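Local structure of oligopeptide-binding protein oppA (Lactococcus lactis, 3DRF) at residues 40-45 with 258-263; 79-84 with 183-188; 135-140 with 484-489; 321-326 with 462-467; 338-343 with 537-542. The protein binds oligopeptides as the receptor of the OppABCDF ABC transporter, closing around them like a Venus fly-trap before their uptake into the cell. One frame throughout, in Å; residues are numbered along the deposited sequence.

In the fold
Interactions 1, 3, 4 and 5 are buried contacts; interaction 2 is only partly buried. Interactions 2 and 3 lie near the bound peptide, which touches residues of both, and they meet where Gly188 O packs 3.4 Å from Ser139 CB. Interaction 2 mixes backbone bonds with aromatic packing; interaction 3 joins its loops through a serine, an aspartate and small alanines. Interactions 4 and 5 border one eight-stranded mixed sheet, 4 at the entry to strand 468-474 and 5 on strand 536-549, both strands paired with 292-307, and each depends on an arginine: a salt bridge in 4, a neutral hydroxyl in 5. Interaction 1 lies on a separate five-stranded sheet, at its strand ends.

Interaction 1: 40-45 with 258-263; sequences QSDSPM and VSTAKS
Gln40 and Val258, the last residues of strands 34-40 and 252-258, form a parallel bridge with CA atoms 5.0 Å apart, and Ser41 N donates to Val258 O at 2.9 Å. Both strands then give way to loops, which stay close, the CA atoms of Asp42 and Ser259 4.7 Å apart. The Gln40 chain, extended beyond CG, carries its amide past Thr260 to the start of helix 263-268, where NE2 meets Ser263 OG at 2.9 Å in a nearly straight bond (171°) lying in the amide plane. Ser263 OG in turn donates to Ser259 O at 2.8 Å. The site lies where parallel strands of the five-stranded mixed sheet of this solute-binding protein run out, strand 34-40 between 252-258 and 274-276. Gln282 also takes a bond from Gln40 NE2 and Val279 N serves OE1, so both ends of the buried amide are held. At the exposed margin Asp42 forks onto Thr260: OD1 receives the backbone N at 2.9 Å on its syn side, while OD2 receives OG1, in one of two Thr260 conformers, at 2.8 Å from above the carboxylate plane. A water joins OD1 to Ala261 N.

Interaction 2: 79-84 with 183-188; sequences FKFIKG and TQSGNG
Lys80 and Gln184 meet in a single backbone bridge between two loop-like segments, one leading into the short strand 81-82 and the other lying between strand 170-174 and helix 197-200, beside the bound peptide. Their CA atoms are 4.2 Å apart, and two backbone bonds flank the pair. Ser185 N reaches Phe79 O at 2.9 Å, nearly along the C=O axis, and Phe81 N reaches Thr183 O at 3.1 Å. A water adds a third link, giving one proton to Thr183 O at 2.8 Å and a weak bond to Phe81 O. The Phe81 ring lies against 183-187: CG is anti to the carbonyl carbon (chi1 -63°), and the ring turns one face to Ser185 N, 3.5 Å above the plane and offset toward the rim. At the edge of the same ring, Asn187 ND2 lies in plane, 3.8 Å from CE2. The backbone beside the ring forms a type II beta turn from Gln184 to Asn187, with Gly186 at its third position, and Asn187 ND2 donates to Gln184 O at 3.0 Å within it, while Asn187 OD1 accepts from Tyr189 N. Phe79 sets CB against Gln184 CG, in one of the two Gln184 conformers. In that conformer Ser477 takes a bond from Gln184 NE2 through its O, and its OG bonds to Ser185 O, whereas Ser185 OG bonds to Glu192. Ser185 also packs against an apolar side chain of the peptide, at the wall of the voluminous binding cavity.

Interaction 3: 135-140 with 484-489; sequences RWTDSL and LFSAAA
Asp138 meets the 486-489 turn twice: its N donates to Ser486 OG at 3.1 Å (168°), and its OD2 accepts from Ala488 N. The tight, buried part lies around the serine hydroxyl. Placed between the backbone N and the carbonyl carbon (chi1 68°), Ser486 OG also bonds to Gln482 O in the helix just ended. Alongside, Ala489 CA points its hydrogen at Trp136 O, 3.3 Å away, and the Trp136 edge sets CD1 3.6 Å from Ala488 O and 3.8 Å from Ala488 CB. His150 stacks on that indole. Thr137 OG1 accepts from Ser139 N in an ST turn and is bonded to Asp483, just before 484-489, a further tie between the loops. At the partly exposed margin, in one of two Asp138 conformers, OD2 takes Ala488 N at 2.9 Å from above the carboxylate plane, within the type I turn from Ser486 to Ala489. Ala487 is the loose part, its CB barely touching Asp138 OD2 at 3.9 Å. An alanine in place of Ser486 would probably leave Asp138 N and Gln482 O without the hydroxyl they share. The flanking Arg135 and Leu484 touch the bound peptide, and a junction of small side chains beside one indole, joined by directional bonds, is consistent with loops held by precise polar fit more than by apolar bulk.

Interaction 4: 321-326 with 462-467; sequences QDRKTP and GANDWD
Arg323 reaches out from its loop to grip Asn464 and Asp467 at once, a salt bridge with a forked hydrogen-bond network where the chain enters strand 468-474 of the eight-stranded mixed sheet. Of the residues here Arg323 has the most surface buried, and its chain is extended from CG to NE, with CG anti to the backbone N (chi1 -173°). Asn464 is gripped side-on. NE meets its OD1 at 2.9 Å, from well above the plane of that carbonyl, and NH2 meets its backbone O at 3.1 Å; the side-chain amide stands 87° from the guanidinium plane. Asp467 is gripped end-on, both NH1 (3.0 Å) and NH2 (2.9 Å) converging on the single oxygen OD1, which lies in the guanidinium plane. NH1 approaches nearly in line with the C-O bond, whereas NH2 comes from above the carboxylate. The carbonyl O of Trp466 sits over one face of the guanidinium, 3.1 Å above its plane and offset toward the rim, and takes its own bond from Asn308 ND2. Asn308 O accepts from Arg323 NH1, and Asp467 OD2 from Val412 N, so the carboxylate is held by both the arginine and strand 407-414. Such a paired oxygen probably keeps Asp467 ionised. Beside the salt bridge, a water lies 2.7 Å from Asp467 OD1, to which it donates, and 2.7 Å from Thr325 OG1.

Interaction 5: 338-343 with 537-542; sequences YARNVA and IPTNFM
Arg340 is the first residue of 338-343 to touch strand 536-549, in the turn between helices 330-339 and 342-349. Its CG stands anti to the carbonyl carbon (chi1 -69°), and a bend at chi3 (-60°) turns NE off the line of the chain. NH1 then meets Thr539 OG1 at 2.9 Å in a nearly straight bond (165°), with the oxygen in the guanidinium plane; the two side chains cross at about a right angle. A water bridges the same pair, accepting from NH2 at 3.2 Å and lying 2.7 Å from Thr539 OG1. Ile537 CG2 packs near NH1 at 3.8 Å, and Tyr429 of helix 422-435 makes a cation-pi contact with the charge. Past Asn341, at the N-cap position, helix 342-349 begins with Val342. Its CG2 rests 3.8 Å above one face of the Arg340 guanidinium, offset toward the rim, while CG1 slides past Asn540 and comes 3.7 Å from its ND2, an amide nitrogen that also bonds to Asp346. The strand is bulged here: Thr539 and Asn540 both face Ser303 of strand 292-307 in a classic beta bulge. A leucine in place of Arg340 would probably leave Thr539 OG1 without its guanidinium mate, take the charge from beside Tyr429 and disturb the bridging water. Because the cation meets a neutral hydroxyl, a water and an aromatic ring across a buried seam, its charge is probably accommodated by dipoles and pi electrons, joining the helix-to-helix turn to the bulged strand.

Interaction 1: 40-45 with 258-263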
# COMPACT_ATOMS: atom_id res chain seq x y z
N GLN A 40 -1.28 -13.22 -9.00
CA GLN A 40 0.08 -13.69 -9.08
C GLN A 40 0.86 -13.37 -7.80
O GLN A 40 1.04 -12.25 -7.43
CB GLN A 40 0.79 -13.08 -10.30
CG GLN A 40 2.18 -13.73 -10.53
CD GLN A 40 2.85 -13.13 -11.74
OE1 GLN A 40 3.48 -12.11 -11.66
NE2 GLN A 40 2.68 -13.78 -12.87
N SER A 41 1.28 -14.44 -7.16
CA SER A 41 2.00 -14.34 -5.92
C SER A 41 2.85 -15.58 -5.71
O SER A 41 2.37 -16.65 -5.80
CB SER A 41 1.00 -14.21 -4.75
OG SER A 41 1.68 -14.16 -3.50
N ASP A 42 4.11 -15.37 -5.40
CA ASP A 42 5.01 -16.46 -5.03
C ASP A 42 4.92 -16.85 -3.53
O ASP A 42 5.40 -17.86 -3.13
CB ASP A 42 6.47 -16.12 -5.45
CG ASP A 42 6.65 -16.16 -6.98
OD1 ASP A 42 6.06 -17.01 -7.55
OD2 ASP A 42 7.28 -15.30 -7.53
N SER A 43 4.29 -16.00 -2.75
CA SER A 43 4.03 -16.30 -1.33
C SER A 43 2.58 -16.73 -1.08
O SER A 43 1.70 -16.34 -1.77
CB SER A 43 4.29 -15.05 -0.48
OG SER A 43 5.65 -14.73 -0.43
N PRO A 44 2.36 -17.51 -0.04
CA PRO A 44 1.00 -17.89 0.34
C PRO A 44 0.14 -16.65 0.64
O PRO A 44 0.57 -15.66 1.18
CB PRO A 44 1.21 -18.72 1.63
CG PRO A 44 2.58 -19.18 1.57
CD PRO A 44 3.37 -18.14 0.81
N MET A 45 -1.14 -16.77 0.30
CA MET A 45 -2.14 -15.79 0.65
C MET A 45 -2.22 -15.65 2.19
O MET A 45 -2.14 -16.59 2.90
CB MET A 45 -3.47 -16.35 0.10
CG MET A 45 -4.62 -15.45 0.36
SD MET A 45 -6.19 -16.16 -0.15
CE MET A 45 -6.48 -17.46 1.12
N VAL A 258 -1.45 -17.89 -7.82
CA VAL A 258 -0.66 -18.60 -8.82
C VAL A 258 0.75 -18.03 -8.90
O VAL A 258 0.96 -16.82 -8.79
CB VAL A 258 -1.31 -18.53 -10.21
CG1 VAL A 258 -1.36 -17.09 -10.70
CG2 VAL A 258 -0.56 -19.42 -11.19
N SER A 259 1.78 -18.91 -8.90
CA SER A 259 3.16 -18.45 -8.88
C SER A 259 3.54 -17.72 -10.16
O SER A 259 2.90 -17.89 -11.20
CB SER A 259 4.11 -19.62 -8.70
OG SER A 259 4.16 -20.40 -9.88
N THR A 260 4.59 -16.93 -10.10
CA THR A 260 5.08 -16.23 -11.27
C THR A 260 5.52 -17.21 -12.37
O THR A 260 5.22 -16.99 -13.55
CB THR A 260 6.22 -15.31 -10.88
OG1 THR A 260 5.81 -14.55 -9.73
CG2 THR A 260 6.59 -14.39 -12.01
N ALA A 261 6.15 -18.31 -11.99
CA ALA A 261 6.69 -19.30 -12.97
C ALA A 261 5.61 -20.14 -13.62
O ALA A 261 5.83 -20.67 -14.66
CB ALA A 261 7.70 -20.21 -12.26
N LYS A 262 4.44 -20.20 -13.02
CA LYS A 262 3.33 -21.00 -13.55
C LYS A 262 2.22 -20.18 -14.24
O LYS A 262 1.32 -20.71 -14.75
CB LYS A 262 2.74 -21.92 -12.47
CG LYS A 262 3.76 -23.00 -11.98
CD LYS A 262 3.23 -23.88 -10.88
CE LYS A 262 4.24 -24.98 -10.58
NZ LYS A 262 4.23 -25.84 -11.77
N SER A 263 2.36 -18.87 -14.23
CA SER A 263 1.27 -18.00 -14.70
C SER A 263 0.95 -18.08 -16.21
O SER A 263 -0.17 -18.20 -16.56
CB SER A 263 1.54 -16.53 -14.33
OG SER A 263 1.39 -16.35 -12.91
O HOH W 1 7.58 -18.65 -9.39

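Interaction 2: 79-84 with 183-188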
# COMPACT_ATOMS: atom_id res chain seq x y z
N PHE A 79 -11.85 9.69 -8.21
CA PHE A 79 -11.78 9.17 -6.79
C PHE A 79 -12.55 10.07 -5.81
O PHE A 79 -12.44 9.92 -4.60
CB PHE A 79 -10.31 8.90 -6.32
CG PHE A 79 -9.52 8.06 -7.30
CD1 PHE A 79 -9.91 6.77 -7.55
CD2 PHE A 79 -8.47 8.56 -7.97
CE1 PHE A 79 -9.22 5.97 -8.49
CE2 PHE A 79 -7.77 7.76 -8.88
CZ PHE A 79 -8.17 6.48 -9.13
N LYS A 80 -13.28 10.99 -6.30
CA LYS A 80 -14.09 11.87 -5.48
C LYS A 80 -15.34 11.12 -4.99
O LYS A 80 -15.97 10.44 -5.76
CB LYS A 80 -14.53 13.09 -6.33
CG LYS A 80 -15.25 14.14 -5.55
CD LYS A 80 -16.13 15.14 -6.38
CE LYS A 80 -15.46 15.87 -7.50
NZ LYS A 80 -16.31 16.92 -8.17
N PHE A 81 -15.67 11.19 -3.72
CA PHE A 81 -16.86 10.49 -3.19
C PHE A 81 -18.13 10.95 -3.88
O PHE A 81 -18.32 12.11 -4.13
CB PHE A 81 -17.06 10.77 -1.68
CG PHE A 81 -15.93 10.26 -0.79
CD1 PHE A 81 -15.67 8.91 -0.69
CD2 PHE A 81 -15.15 11.13 -0.07
CE1 PHE A 81 -14.67 8.43 0.13
CE2 PHE A 81 -14.13 10.68 0.75
CZ PHE A 81 -13.89 9.35 0.86
N ILE A 82 -18.98 9.98 -4.16
CA ILE A 82 -20.33 10.21 -4.64
C ILE A 82 -21.29 9.48 -3.70
O ILE A 82 -20.92 8.73 -2.87
CB ILE A 82 -20.49 9.77 -6.11
CG1 ILE A 82 -20.26 8.27 -6.30
CG2 ILE A 82 -19.54 10.68 -7.03
CD1 ILE A 82 -20.64 7.77 -7.72
N LYS A 83 -22.56 9.79 -3.86
CA LYS A 83 -23.63 9.11 -3.14
C LYS A 83 -23.97 7.78 -3.80
O LYS A 83 -23.73 7.62 -4.94
CB LYS A 83 -24.86 10.02 -3.14
CG LYS A 83 -24.75 11.33 -2.31
CD LYS A 83 -26.18 11.94 -2.05
CE LYS A 83 -26.19 13.16 -1.09
NZ LYS A 83 -27.55 13.33 -0.40
N GLY A 84 -24.52 6.85 -3.03
CA GLY A 84 -25.10 5.66 -3.61
C GLY A 84 -24.43 4.34 -3.30
O GLY A 84 -24.94 3.34 -3.62
N THR A 183 -12.43 15.16 0.39
CA THR A 183 -13.41 14.94 -0.69
C THR A 183 -13.12 13.67 -1.53
O THR A 183 -13.95 13.29 -2.31
CB THR A 183 -13.45 16.14 -1.65
OG1 THR A 183 -12.12 16.38 -2.09
CG2 THR A 183 -14.03 17.40 -0.94
N GLN A 184 -12.00 13.00 -1.27
CA GLN A 184 -11.51 11.95 -2.13
C GLN A 184 -11.25 10.67 -1.32
O GLN A 184 -10.67 10.72 -0.22
CB GLN A 184 -10.21 12.44 -2.80
CG GLN A 184 -9.69 11.60 -3.96
CD GLN A 184 -8.77 12.38 -4.91
OE1 GLN A 184 -9.00 13.57 -5.15
NE2 GLN A 184 -7.77 11.69 -5.49
N SER A 185 -11.65 9.53 -1.86
CA SER A 185 -11.40 8.26 -1.22
C SER A 185 -9.87 8.09 -1.11
O SER A 185 -9.10 8.51 -1.95
CB SER A 185 -12.06 7.12 -2.02
OG SER A 185 -11.82 5.89 -1.38
N GLY A 186 -9.46 7.44 -0.02
CA GLY A 186 -8.04 7.20 0.26
C GLY A 186 -7.39 8.36 0.99
O GLY A 186 -6.22 8.34 1.18
N ASN A 187 -8.16 9.36 1.42
CA ASN A 187 -7.55 10.52 2.13
C ASN A 187 -6.82 10.21 3.49
O ASN A 187 -5.96 10.90 3.88
CB ASN A 187 -8.63 11.64 2.29
CG ASN A 187 -9.73 11.29 3.29
OD1 ASN A 187 -9.54 11.26 4.47
ND2 ASN A 187 -10.89 10.98 2.76
N GLY A 188 -7.26 9.14 4.16
CA GLY A 188 -6.63 8.64 5.40
C GLY A 188 -7.06 9.36 6.68
O GLY A 188 -6.79 8.89 7.72
O HOH W 2 -16.53 14.38 -2.53

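Interaction 3: 135-140 with 484-489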
# COMPACT_ATOMS: atom_id res chain seq x y z
N ARG A 135 -1.11 0.09 11.19
CA ARG A 135 -1.67 1.21 10.43
C ARG A 135 -1.93 2.53 11.22
O ARG A 135 -2.55 3.42 10.73
CB ARG A 135 -2.93 0.77 9.66
CG ARG A 135 -2.66 -0.25 8.54
CD ARG A 135 -3.99 -0.48 7.77
NE ARG A 135 -3.76 -1.32 6.57
CZ ARG A 135 -3.33 -0.86 5.42
NH1 ARG A 135 -3.18 -1.68 4.40
NH2 ARG A 135 -3.04 0.40 5.28
N TRP A 136 -1.35 2.64 12.41
CA TRP A 136 -1.37 3.94 13.10
C TRP A 136 -0.56 4.96 12.23
O TRP A 136 0.38 4.63 11.55
CB TRP A 136 -0.80 3.82 14.56
CG TRP A 136 -0.96 5.17 15.30
CD1 TRP A 136 0.02 6.02 15.58
CD2 TRP A 136 -2.20 5.83 15.73
NE1 TRP A 136 -0.48 7.16 16.20
CE2 TRP A 136 -1.84 7.07 16.26
CE3 TRP A 136 -3.56 5.47 15.69
CZ2 TRP A 136 -2.78 7.96 16.78
CZ3 TRP A 136 -4.48 6.34 16.19
CH2 TRP A 136 -4.11 7.56 16.75
N THR A 137 -1.00 6.22 12.30
CA THR A 137 -0.45 7.26 11.44
C THR A 137 -0.86 8.60 12.05
O THR A 137 -1.81 8.68 12.75
CB THR A 137 -1.00 7.12 10.00
OG1 THR A 137 -0.70 8.36 9.33
CG2 THR A 137 -2.57 6.82 9.96
N ASP A 138 -0.11 9.66 11.79
CA ASP A 138 -0.51 10.97 12.29
C ASP A 138 -1.81 11.49 11.67
O ASP A 138 -2.41 12.41 12.20
CB ASP A 138 0.62 11.98 12.13
CG ASP A 138 1.72 11.77 13.13
OD1 ASP A 138 1.41 11.90 14.33
OD2 ASP A 138 2.87 11.47 12.74
N SER A 139 -2.28 10.89 10.58
CA SER A 139 -3.60 11.34 10.03
C SER A 139 -4.71 11.12 11.06
O SER A 139 -5.61 11.90 11.17
CB SER A 139 -3.95 10.53 8.79
OG SER A 139 -2.94 10.65 7.75
N LEU A 140 -4.63 10.02 11.81
CA LEU A 140 -5.69 9.66 12.79
C LEU A 140 -5.69 10.54 14.06
O LEU A 140 -6.65 10.63 14.72
CB LEU A 140 -5.59 8.17 13.15
CG LEU A 140 -5.98 7.25 11.95
CD1 LEU A 140 -5.76 5.80 12.37
CD2 LEU A 140 -7.46 7.44 11.51
N LEU A 484 2.39 6.87 4.67
CA LEU A 484 3.68 6.20 4.40
C LEU A 484 4.84 6.71 5.27
O LEU A 484 5.71 5.95 5.61
CB LEU A 484 4.06 6.42 2.93
CG LEU A 484 3.11 5.87 1.85
CD1 LEU A 484 3.77 6.04 0.49
CD2 LEU A 484 2.77 4.36 2.04
N PHE A 485 4.87 8.00 5.57
CA PHE A 485 6.09 8.63 6.12
C PHE A 485 5.91 9.45 7.41
O PHE A 485 6.86 9.87 7.96
CB PHE A 485 6.72 9.52 5.06
CG PHE A 485 7.21 8.73 3.85
CD1 PHE A 485 8.17 7.74 3.96
CD2 PHE A 485 6.66 9.00 2.63
CE1 PHE A 485 8.57 7.02 2.87
CE2 PHE A 485 7.05 8.27 1.47
CZ PHE A 485 8.00 7.29 1.59
N SER A 486 4.70 9.64 7.88
CA SER A 486 4.53 10.45 9.11
C SER A 486 5.27 9.80 10.30
O SER A 486 5.42 8.62 10.40
CB SER A 486 3.04 10.75 9.43
OG SER A 486 2.31 9.56 9.81
N ALA A 487 5.68 10.67 11.20
CA ALA A 487 6.51 10.29 12.32
C ALA A 487 5.90 9.15 13.16
O ALA A 487 6.62 8.36 13.66
CB ALA A 487 6.79 11.52 13.20
N ALA A 488 4.58 9.14 13.29
CA ALA A 488 3.91 8.10 14.10
C ALA A 488 3.63 6.77 13.38
O ALA A 488 3.20 5.87 14.00
CB ALA A 488 2.58 8.65 14.62
N ALA A 489 3.92 6.69 12.09
CA ALA A 489 3.54 5.52 11.30
C ALA A 489 4.63 4.43 11.24
O ALA A 489 5.66 4.69 10.72
CB ALA A 489 3.28 5.98 9.82

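Interaction 4: 321-326 with 462-467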
# COMPACT_ATOMS: atom_id res chain seq x y z
N GLN A 321 15.17 8.36 14.59
CA GLN A 321 16.22 8.26 13.56
C GLN A 321 17.63 8.22 14.21
O GLN A 321 18.37 9.12 14.09
CB GLN A 321 16.06 9.47 12.60
CG GLN A 321 16.94 9.33 11.31
CD GLN A 321 16.68 10.48 10.35
OE1 GLN A 321 15.65 11.04 10.29
NE2 GLN A 321 17.71 10.83 9.62
N ASP A 322 17.91 7.13 14.91
CA ASP A 322 19.11 7.02 15.78
C ASP A 322 20.03 5.85 15.40
O ASP A 322 20.88 5.49 16.17
CB ASP A 322 18.68 6.94 17.26
CG ASP A 322 17.91 5.70 17.62
OD1 ASP A 322 17.54 4.92 16.80
OD2 ASP A 322 17.64 5.57 18.81
N ARG A 323 19.85 5.26 14.24
CA ARG A 323 20.70 4.12 13.88
C ARG A 323 22.08 4.59 13.46
O ARG A 323 22.22 5.45 12.68
CB ARG A 323 20.04 3.32 12.75
CG ARG A 323 20.77 1.98 12.39
CD ARG A 323 19.94 1.05 11.52
NE ARG A 323 20.68 -0.15 11.20
CZ ARG A 323 21.35 -0.35 10.08
NH1 ARG A 323 21.38 0.57 9.13
NH2 ARG A 323 22.05 -1.48 9.93
N LYS A 324 23.10 3.90 13.98
CA LYS A 324 24.49 4.20 13.62
C LYS A 324 24.84 3.44 12.36
O LYS A 324 24.77 2.27 12.34
CB LYS A 324 25.45 3.84 14.77
CG LYS A 324 25.23 4.76 15.91
CD LYS A 324 26.21 4.58 17.05
CE LYS A 324 25.70 5.35 18.24
NZ LYS A 324 24.51 4.67 18.69
N THR A 325 25.15 4.15 11.29
CA THR A 325 25.39 3.53 9.99
C THR A 325 26.07 4.55 9.02
O THR A 325 25.80 5.69 9.12
CB THR A 325 24.04 3.02 9.35
OG1 THR A 325 24.24 2.63 8.00
CG2 THR A 325 22.88 4.07 9.38
N PRO A 326 26.87 4.08 8.06
CA PRO A 326 27.37 4.99 7.03
C PRO A 326 26.24 5.75 6.30
O PRO A 326 26.44 6.81 5.78
CB PRO A 326 28.12 4.04 6.08
CG PRO A 326 28.66 2.94 7.02
CD PRO A 326 27.44 2.72 7.89
N GLY A 462 11.52 -2.65 14.78
CA GLY A 462 12.29 -2.72 13.55
C GLY A 462 13.61 -3.44 13.81
O GLY A 462 14.07 -3.50 14.89
N ALA A 463 14.20 -3.91 12.74
CA ALA A 463 15.43 -4.71 12.76
C ALA A 463 16.65 -3.84 12.48
O ALA A 463 16.56 -2.87 11.80
CB ALA A 463 15.34 -5.83 11.74
N ASN A 464 17.79 -4.24 12.99
CA ASN A 464 18.99 -3.50 12.85
C ASN A 464 19.96 -4.16 11.90
O ASN A 464 21.04 -3.74 11.81
CB ASN A 464 19.64 -3.37 14.25
CG ASN A 464 20.43 -2.13 14.40
OD1 ASN A 464 20.05 -1.09 13.91
ND2 ASN A 464 21.55 -2.24 15.08
N ASP A 465 19.54 -5.18 11.19
CA ASP A 465 20.41 -6.10 10.40
C ASP A 465 20.24 -6.04 8.88
O ASP A 465 20.56 -6.93 8.17
CB ASP A 465 20.20 -7.53 10.90
CG ASP A 465 18.78 -8.08 10.62
OD1 ASP A 465 17.92 -7.34 10.11
OD2 ASP A 465 18.55 -9.26 10.92
N TRP A 466 19.66 -4.94 8.45
CA TRP A 466 19.62 -4.58 7.03
C TRP A 466 19.93 -3.08 6.90
O TRP A 466 19.72 -2.31 7.79
CB TRP A 466 18.26 -4.94 6.39
CG TRP A 466 17.10 -4.11 6.97
CD1 TRP A 466 16.41 -4.37 8.10
CD2 TRP A 466 16.53 -2.92 6.39
NE1 TRP A 466 15.41 -3.40 8.28
CE2 TRP A 466 15.49 -2.51 7.25
CE3 TRP A 466 16.81 -2.16 5.26
CZ2 TRP A 466 14.74 -1.36 7.01
CZ3 TRP A 466 16.08 -1.02 5.04
CH2 TRP A 466 15.03 -0.65 5.89
N ASP A 467 20.46 -2.74 5.73
CA ASP A 467 20.77 -1.37 5.38
C ASP A 467 19.95 -0.78 4.23
O ASP A 467 19.56 0.36 4.30
CB ASP A 467 22.28 -1.24 5.05
CG ASP A 467 23.16 -1.66 6.22
OD1 ASP A 467 23.04 -0.99 7.22
OD2 ASP A 467 23.91 -2.62 6.07
O HOH W 3 25.30 0.11 8.26

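Interaction 5: 338-343 with 537-542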
# COMPACT_ATOMS: atom_id res chain seq x y z
N TYR A 338 22.46 7.48 -7.13
CA TYR A 338 23.00 7.83 -8.48
C TYR A 338 23.67 6.65 -9.19
O TYR A 338 23.77 6.65 -10.38
CB TYR A 338 23.98 9.03 -8.42
CG TYR A 338 23.28 10.36 -8.22
CD1 TYR A 338 22.37 10.83 -9.15
CD2 TYR A 338 23.55 11.16 -7.11
CE1 TYR A 338 21.70 12.07 -8.98
CE2 TYR A 338 22.91 12.39 -6.93
CZ TYR A 338 21.99 12.82 -7.88
OH TYR A 338 21.37 14.03 -7.69
N ALA A 339 24.14 5.69 -8.43
CA ALA A 339 24.90 4.54 -9.03
C ALA A 339 23.97 3.50 -9.69
O ALA A 339 24.38 2.75 -10.50
CB ALA A 339 25.71 3.86 -7.94
N ARG A 340 22.70 3.43 -9.29
CA ARG A 340 21.80 2.45 -9.93
C ARG A 340 21.54 2.83 -11.40
O ARG A 340 21.58 3.95 -11.78
CB ARG A 340 20.42 2.32 -9.20
CG ARG A 340 20.52 1.67 -7.79
CD ARG A 340 19.13 1.19 -7.31
NE ARG A 340 18.18 2.30 -7.24
CZ ARG A 340 16.90 2.13 -6.97
NH1 ARG A 340 16.12 3.16 -6.94
NH2 ARG A 340 16.44 0.91 -6.75
N ASN A 341 21.28 1.77 -12.18
CA ASN A 341 20.90 1.88 -13.57
C ASN A 341 19.45 1.43 -13.82
O ASN A 341 19.20 0.52 -14.54
CB ASN A 341 21.88 1.05 -14.44
CG ASN A 341 21.96 -0.41 -14.04
OD1 ASN A 341 21.66 -0.78 -12.98
ND2 ASN A 341 22.39 -1.23 -14.98
N VAL A 342 18.52 2.17 -13.21
CA VAL A 342 17.12 1.76 -13.24
C VAL A 342 16.56 1.80 -14.68
O VAL A 342 15.83 0.95 -15.05
CB VAL A 342 16.28 2.66 -12.29
CG1 VAL A 342 14.85 2.32 -12.39
CG2 VAL A 342 16.78 2.49 -10.86
N ALA A 343 16.93 2.80 -15.46
CA ALA A 343 16.47 2.90 -16.86
C ALA A 343 16.97 1.68 -17.68
O ALA A 343 16.20 1.10 -18.40
CB ALA A 343 16.95 4.25 -17.47
N ILE A 537 14.80 6.54 -2.06
CA ILE A 537 15.08 6.87 -3.46
C ILE A 537 13.92 6.28 -4.33
O ILE A 537 13.68 5.13 -4.34
CB ILE A 537 16.42 6.24 -3.95
CG1 ILE A 537 17.64 6.59 -3.02
CG2 ILE A 537 16.71 6.62 -5.42
CD1 ILE A 537 17.99 8.10 -2.98
N PRO A 538 13.25 7.15 -5.09
CA PRO A 538 12.14 6.65 -5.94
C PRO A 538 12.73 5.70 -6.99
O PRO A 538 13.76 5.97 -7.52
CB PRO A 538 11.60 7.91 -6.62
CG PRO A 538 12.07 9.07 -5.74
CD PRO A 538 13.40 8.63 -5.21
N THR A 539 12.04 4.65 -7.31
CA THR A 539 12.52 3.66 -8.32
C THR A 539 11.69 3.74 -9.62
O THR A 539 12.11 4.27 -10.57
CB THR A 539 12.60 2.24 -7.68
OG1 THR A 539 13.40 2.34 -6.51
CG2 THR A 539 13.27 1.26 -8.68
N ASN A 540 10.50 3.17 -9.58
CA ASN A 540 9.59 3.11 -10.76
C ASN A 540 8.13 3.57 -10.55
O ASN A 540 7.55 3.44 -9.50
CB ASN A 540 9.50 1.68 -11.30
CG ASN A 540 10.75 1.25 -12.05
OD1 ASN A 540 11.21 0.17 -11.87
ND2 ASN A 540 11.22 2.06 -12.84
N PHE A 541 7.60 4.12 -11.63
CA PHE A 541 6.17 4.22 -11.90
C PHE A 541 5.84 3.08 -12.87
O PHE A 541 6.70 2.55 -13.52
CB PHE A 541 5.83 5.56 -12.57
CG PHE A 541 6.25 6.81 -11.77
CD1 PHE A 541 6.08 6.93 -10.38
CD2 PHE A 541 6.73 7.87 -12.44
CE1 PHE A 541 6.45 8.13 -9.74
CE2 PHE A 541 7.06 9.03 -11.79
CZ PHE A 541 6.93 9.13 -10.44
N MET A 542 4.56 2.75 -12.94
CA MET A 542 4.13 1.61 -13.74
C MET A 542 2.74 1.76 -14.32
O MET A 542 1.93 2.52 -13.85
CB MET A 542 4.13 0.33 -12.85
CG MET A 542 4.45 -1.01 -13.52
SD MET A 542 4.98 -2.13 -12.21
CE MET A 542 3.57 -2.10 -11.17
O HOH W 4 13.71 -0.10 -5.48
O HOH W 5 16.00 5.77 -9.06